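PDB 2I9W: SEC-C motif domain protein from Psychrobacter arcticus, which is of unknown function but binds zinc, carrying two four-cysteine metal sites together with an NTF2-like (cystatin-like) domain. Local coordinates for residues Cys9-Asn14 against Gln27-Pro32; Gly100-Ala105 against Lys120-Thr125. One frame throughout, in Å; residues are numbered along the deposited sequence.

Contact 1: residues Cys9-Asn14 against Gln27-Pro32; sequences CPCQIN and QDCCQP. With ZN (zinc ion), chain B.
Cys9, Cys11, Cys29 and Cys30 converge on one zinc ion, and the four metal-sulfur bonds are the substance of this contact. Cys9 SG stands 2.3 Å from the zinc and Cys11 SG 2.4 Å from it; from the other segment Cys29 SG and Cys30 SG close the shell at matching lengths. Sharing a metal brings the sulfurs close together, with Cys11 SG 3.6 Å from Cys29 SG. Cys9 and Cys29 both hold SG anti to the backbone N (chi1 -167° and -172°), while Cys11 carries its SG between the backbone N and the carbonyl carbon, chi1 85°. Those different torsions let two ligands with a single residue between them, Cys9 and Cys11, reach the same ion from a single tight turn.

The ligands also pack on one another. Cys30 CB rests 3.5 Å from Cys9 SG, and the two methylenes Cys9 CB and Cys29 CB meet at 3.7 Å. The backbone N of Cys30 also offers a weak hydrogen bond to Cys9 SG, 3.7 Å long, which would modestly offset the negative charge gathered on the sulfurs.

A Cys-X-Cys pair on one loop and an adjacent Cys-Cys pair on the other make the Cys4 zinc site of the YchJ N-terminal domain, where the metal probably takes over much of the role of a hydrophobic core, as in other small zinc-binding domains. The first pair is shaped by a short 3-10 turn, in which Gln12 N bonds to Cys9 O at 2.9 Å; the second leads into helix 31-39.

In the second shell, Gln12 NE2 comes to 3.8 Å from Cys29 SG, while its OE1 accepts a hydrogen bond from the backbone N of Leu24. Helix 53-66 packs on the site through Ser62, against Cys9 and Cys30, and through Arg58, against Cys11.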
loop_
_atom_site.group_PDB
_atom_site.type_symbol
_atom_site.label_atom_id
_atom_site.label_comp_id
_atom_site.label_asym_id
_atom_site.label_seq_id
_atom_site.Cartn_x
_atom_site.Cartn_y
_atom_site.Cartn_z
ATOM N N CYS A 9 -15.924 2.031 -3.985
ATOM C CA CYS A 9 -14.617 1.463 -3.665
ATOM C C CYS A 9 -14.194 1.912 -2.255
ATOM O O CYS A 9 -14.366 3.077 -1.895
ATOM C CB CYS A 9 -13.565 1.875 -4.663
ATOM S SG CYS A 9 -12.070 0.879 -4.475
ATOM N N PRO A 10 -13.650 1.004 -1.434
ATOM C CA PRO A 10 -13.294 1.511 -0.110
ATOM C C PRO A 10 -12.406 2.742 -0.124
ATOM O O PRO A 10 -12.604 3.617 0.707
ATOM C CB PRO A 10 -12.632 0.320 0.566
ATOM C CG PRO A 10 -13.211 -0.861 -0.094
ATOM C CD PRO A 10 -13.457 -0.452 -1.527
ATOM N N CYS A 11 -11.467 2.836 -1.063
ATOM C CA CYS A 11 -10.523 3.971 -1.087
ATOM C C CYS A 11 -11.158 5.293 -1.450
ATOM O O CYS A 11 -10.513 6.342 -1.318
ATOM C CB CYS A 11 -9.331 3.716 -2.014
ATOM S SG CYS A 11 -9.634 4.109 -3.709
ATOM N N GLN A 12 -12.401 5.233 -1.931
ATOM C CA GLN A 12 -13.161 6.400 -2.345
ATOM C C GLN A 12 -14.055 6.934 -1.231
ATOM O O GLN A 12 -14.700 7.963 -1.417
ATOM C CB GLN A 12 -14.040 6.068 -3.545
ATOM C CG GLN A 12 -13.266 5.616 -4.742
ATOM C CD GLN A 12 -12.709 6.749 -5.543
ATOM O OE1 GLN A 12 -13.452 7.617 -6.004
ATOM N NE2 GLN A 12 -11.396 6.738 -5.752
ATOM N N ILE A 13 -14.104 6.235 -0.100
ATOM C CA ILE A 13 -14.816 6.715 1.077
ATOM C C ILE A 13 -13.926 7.677 1.880
ATOM O O ILE A 13 -12.913 7.293 2.432
ATOM C CB ILE A 13 -15.319 5.504 1.907
ATOM C CG1 ILE A 13 -16.387 4.781 1.059
ATOM C CG2 ILE A 13 -15.957 5.992 3.238
ATOM C CD1 ILE A 13 -16.613 3.392 1.410
ATOM N N ASN A 14 -14.294 8.949 1.905
ATOM C CA ASN A 14 -13.440 9.945 2.541
ATOM C C ASN A 14 -14.291 10.832 3.474
ATOM O O ASN A 14 -14.990 11.736 3.010
ATOM C CB ASN A 14 -12.703 10.780 1.494
ATOM C CG ASN A 14 -11.843 11.861 2.107
ATOM O OD1 ASN A 14 -11.802 12.056 3.346
ATOM N ND2 ASN A 14 -11.144 12.573 1.255
ATOM N N GLN A 27 -15.394 -2.119 -8.658
ATOM C CA GLN A 27 -15.088 -2.685 -9.978
ATOM C C GLN A 27 -14.375 -1.719 -10.924
ATOM O O GLN A 27 -13.673 -2.143 -11.850
ATOM C CB GLN A 27 -16.353 -3.219 -10.657
ATOM C CG GLN A 27 -17.412 -2.188 -10.984
ATOM C CD GLN A 27 -18.708 -2.813 -11.560
ATOM O OE1 GLN A 27 -18.875 -4.026 -11.604
ATOM N NE2 GLN A 27 -19.620 -1.963 -11.963
ATOM N N ASP A 28 -14.572 -0.428 -10.693
ATOM C CA ASP A 28 -14.063 0.618 -11.558
ATOM C C ASP A 28 -12.831 1.282 -10.989
ATOM O O ASP A 28 -12.348 2.243 -11.569
ATOM C CB ASP A 28 -15.149 1.695 -11.759
ATOM C CG ASP A 28 -16.321 1.186 -12.532
ATOM O OD1 ASP A 28 -16.068 0.435 -13.493
ATOM O OD2 ASP A 28 -17.458 1.518 -12.157
ATOM N N CYS A 29 -12.360 0.810 -9.832
ATOM C CA CYS A 29 -11.255 1.449 -9.103
ATOM C C CYS A 29 -10.187 0.400 -8.705
ATOM O O CYS A 29 -9.343 0.054 -9.532
ATOM C CB CYS A 29 -11.793 2.251 -7.893
ATOM S SG CYS A 29 -10.562 3.285 -7.040
ATOM N N CYS A 30 -10.261 -0.160 -7.477
ATOM C CA CYS A 30 -9.204 -1.030 -6.975
ATOM C C CYS A 30 -9.327 -2.493 -7.446
ATOM O O CYS A 30 -8.329 -3.230 -7.462
ATOM C CB CYS A 30 -9.215 -0.950 -5.447
ATOM S SG CYS A 30 -8.512 0.612 -4.747
ATOM N N GLN A 31 -10.548 -2.938 -7.797
ATOM C CA GLN A 31 -10.763 -4.368 -8.039
ATOM C C GLN A 31 -9.843 -4.924 -9.142
ATOM O O GLN A 31 -9.301 -5.983 -8.990
ATOM C CB GLN A 31 -12.229 -4.670 -8.353
ATOM C CG GLN A 31 -12.474 -6.134 -8.469
ATOM C CD GLN A 31 -13.935 -6.450 -8.706
ATOM O OE1 GLN A 31 -14.783 -5.563 -8.782
ATOM N NE2 GLN A 31 -14.227 -7.719 -8.810
ATOM N N PRO A 32 -9.650 -4.192 -10.265
ATOM C CA PRO A 32 -8.727 -4.725 -11.280
ATOM C C PRO A 32 -7.292 -5.055 -10.789
ATOM O O PRO A 32 -6.652 -5.992 -11.281
ATOM C CB PRO A 32 -8.706 -3.604 -12.345
ATOM C CG PRO A 32 -10.013 -2.904 -12.150
ATOM C CD PRO A 32 -10.251 -2.911 -10.676
HETATM ZN ZN ZN B . -10.233 2.205 -5.003
#

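Contact 2: residues Gly100-Ala105 against Lys120-Thr125; sequences GLEVVA and KAYFKT
Glu102 and Tyr122 meet across the beta hairpin of strands 97-107 and 114-125, an antiparallel pair at one side of the four-stranded sheet. Tyr122 OH donates to Glu102 OE1 over 2.5 Å, a short bond that meets the oxygen nearly along its C-O axis. The glutamate extends to reach it, with CG anti to the backbone N (chi1 176°), and its carboxylate plane is turned only 16° from that of the ring. Nearer the strands, Glu102 CB lies in plane at the ring edge, 3.8 Å from Tyr122 CE1, and Gly100 O meets the same edge, also in plane. A phenylalanine in place of Tyr122 would keep the ring packing but would probably leave Glu102 OE1 without its hydroxyl partner and the carboxylate freer to turn.

On the same face, Lys120 runs beside Glu102, pointing the same way, and its CD approaches Glu102 OE1 at 3.5 Å. The ammonium itself is not in contact: Lys120 NZ stands 4.8 Å from Glu102 OE1, so the opposite charges would add at most a general attraction.

The sheet belongs to the NTF2-like domain, a cystatin-like fold in which a curved antiparallel sheet packs against helices. In its ladder, Glu102 and Lys120 form a hydrogen-bonded pair, with Glu102 N to Lys120 O at 2.9 Å and Lys120 N to Glu102 O at 2.8 Å. Two residues along, Tyr122 N gives a nearly straight bond to Gly100 O (177° at the hydrogen). Between them Leu101 and Ala121 are a non-hydrogen-bonded pair whose side chains leave the other face, where Leu101 packs on Met57 and Arg58 of helix 53-66. Farther along, Val104 and Ala105 both oppose Glu118 in a classic beta bulge. Pro15 and Ala16 of the N-terminal loop touch Tyr122.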
loop_
_atom_site.group_PDB
_atom_site.type_symbol
_atom_site.label_atom_id
_atom_site.label_comp_id
_atom_site.label_asym_id
_atom_site.label_seq_id
_atom_site.Cartn_x
_atom_site.Cartn_y
_atom_site.Cartn_z
ATOM N N GLY A 100 -12.830 4.891 6.174
ATOM C CA GLY A 100 -12.435 5.736 5.074
ATOM C C GLY A 100 -10.951 6.071 4.988
ATOM O O GLY A 100 -10.160 5.757 5.874
ATOM N N LEU A 101 -10.612 6.762 3.915
ATOM C CA LEU A 101 -9.258 7.167 3.534
ATOM C C LEU A 101 -9.212 8.609 3.055
ATOM O O LEU A 101 -10.054 9.035 2.256
ATOM C CB LEU A 101 -8.722 6.254 2.415
ATOM C CG LEU A 101 -7.286 6.555 1.939
ATOM C CD1 LEU A 101 -6.288 6.214 3.083
ATOM C CD2 LEU A 101 -6.965 5.835 0.577
ATOM N N GLU A 102 -8.248 9.358 3.577
ATOM C CA GLU A 102 -7.930 10.688 3.095
ATOM C C GLU A 102 -6.463 10.718 2.694
ATOM O O GLU A 102 -5.573 10.574 3.540
ATOM C CB GLU A 102 -8.171 11.693 4.202
ATOM C CG GLU A 102 -7.775 13.107 3.846
ATOM C CD GLU A 102 -7.988 14.111 4.990
ATOM O OE1 GLU A 102 -8.254 13.704 6.156
ATOM O OE2 GLU A 102 -7.922 15.316 4.691
ATOM N N VAL A 103 -6.191 10.960 1.412
ATOM C CA VAL A 103 -4.816 11.094 0.959
ATOM C C VAL A 103 -4.466 12.581 1.147
ATOM O O VAL A 103 -5.100 13.485 0.545
ATOM C CB VAL A 103 -4.575 10.559 -0.507
ATOM C CG1 VAL A 103 -3.130 10.851 -0.930
ATOM C CG2 VAL A 103 -4.881 9.070 -0.643
ATOM N N VAL A 104 -3.505 12.822 2.036
ATOM C CA VAL A 104 -3.052 14.179 2.351
ATOM C C VAL A 104 -2.071 14.680 1.292
ATOM O O VAL A 104 -2.174 15.841 0.820
ATOM C CB VAL A 104 -2.451 14.247 3.754
ATOM C CG1 VAL A 104 -1.861 15.659 4.042
ATOM C CG2 VAL A 104 -3.487 13.818 4.801
ATOM N N ALA A 105 -1.118 13.851 0.881
ATOM C CA ALA A 105 -0.057 14.325 -0.021
ATOM C C ALA A 105 0.610 13.141 -0.666
ATOM O O ALA A 105 0.666 12.061 -0.081
ATOM C CB ALA A 105 0.988 15.166 0.739
ATOM N N LYS A 120 -4.540 9.630 5.958
ATOM C CA LYS A 120 -5.256 9.305 7.170
ATOM C C LYS A 120 -6.201 8.163 6.869
ATOM O O LYS A 120 -7.036 8.255 5.953
ATOM C CB LYS A 120 -6.051 10.517 7.678
ATOM C CG LYS A 120 -5.160 11.641 8.139
ATOM C CD LYS A 120 -5.902 12.854 8.657
ATOM C CE LYS A 120 -4.874 13.900 9.055
ATOM N NZ LYS A 120 -5.432 15.040 9.822
ATOM N N ALA A 121 -6.039 7.080 7.607
ATOM C CA ALA A 121 -6.949 5.932 7.512
ATOM C C ALA A 121 -7.889 5.941 8.710
ATOM O O ALA A 121 -7.442 5.849 9.855
ATOM C CB ALA A 121 -6.170 4.618 7.481
ATOM N N TYR A 122 -9.200 6.050 8.450
ATOM C CA TYR A 122 -10.158 6.298 9.501
ATOM C C TYR A 122 -10.727 5.002 9.995
ATOM O O TYR A 122 -10.836 4.051 9.249
ATOM C CB TYR A 122 -11.309 7.202 9.013
ATOM C CG TYR A 122 -10.868 8.622 8.748
ATOM C CD1 TYR A 122 -10.275 8.964 7.546
ATOM C CD2 TYR A 122 -11.080 9.629 9.689
ATOM C CE1 TYR A 122 -9.867 10.291 7.269
ATOM C CE2 TYR A 122 -10.648 10.956 9.435
ATOM C CZ TYR A 122 -10.045 11.262 8.216
ATOM O OH TYR A 122 -9.661 12.563 7.947
ATOM N N PHE A 123 -11.081 4.943 11.270
ATOM C CA PHE A 123 -11.751 3.757 11.768
ATOM C C PHE A 123 -12.667 4.117 12.919
ATOM O O PHE A 123 -12.553 5.188 13.499
ATOM C CB PHE A 123 -10.733 2.669 12.155
ATOM C CG PHE A 123 -9.754 3.099 13.222
ATOM C CD1 PHE A 123 -8.581 3.782 12.867
ATOM C CD2 PHE A 123 -10.002 2.831 14.552
ATOM C CE1 PHE A 123 -7.701 4.199 13.819
ATOM C CE2 PHE A 123 -9.106 3.236 15.518
ATOM C CZ PHE A 123 -7.948 3.913 15.143
ATOM N N LYS A 124 -13.616 3.236 13.209
ATOM C CA LYS A 124 -14.577 3.476 14.292
ATOM C C LYS A 124 -14.220 2.668 15.538
ATOM O O LYS A 124 -13.796 1.507 15.460
ATOM C CB LYS A 124 -15.999 3.169 13.831
ATOM C CG LYS A 124 -16.556 4.194 12.851
ATOM N N THR A 125 -14.371 3.315 16.687
ATOM C CA THR A 125 -14.148 2.692 18.000
ATOM C C THR A 125 -15.362 3.046 18.880
ATOM O O THR A 125 -16.155 3.938 18.511
ATOM C CB THR A 125 -12.807 3.190 18.653
ATOM O OG1 THR A 125 -12.820 4.627 18.758
ATOM C CG2 THR A 125 -11.582 2.730 17.820
#

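Contact 1 is a buried, metal-centred junction between parts of the chain with little regular structure; contact 2 is a partly buried strand pair held by a backbone ladder, with a polar side-chain cluster on one face. The first depends on four sulfurs and one ion, the second on repeated N-H to O bonds. They belong to the zinc-binding and NTF2-like parts of the chain, their centres about 14 Å apart, yet they touch: Ile13 O is 2.8 Å from Leu101 N, a probable hydrogen bond, and Asn14 packs on Leu101 and Glu102. Helix 53-66 serves both, meeting three of the four zinc cysteines and the Leu101 face of the hairpin, so the zinc domain sits directly against the NTF2-like domain.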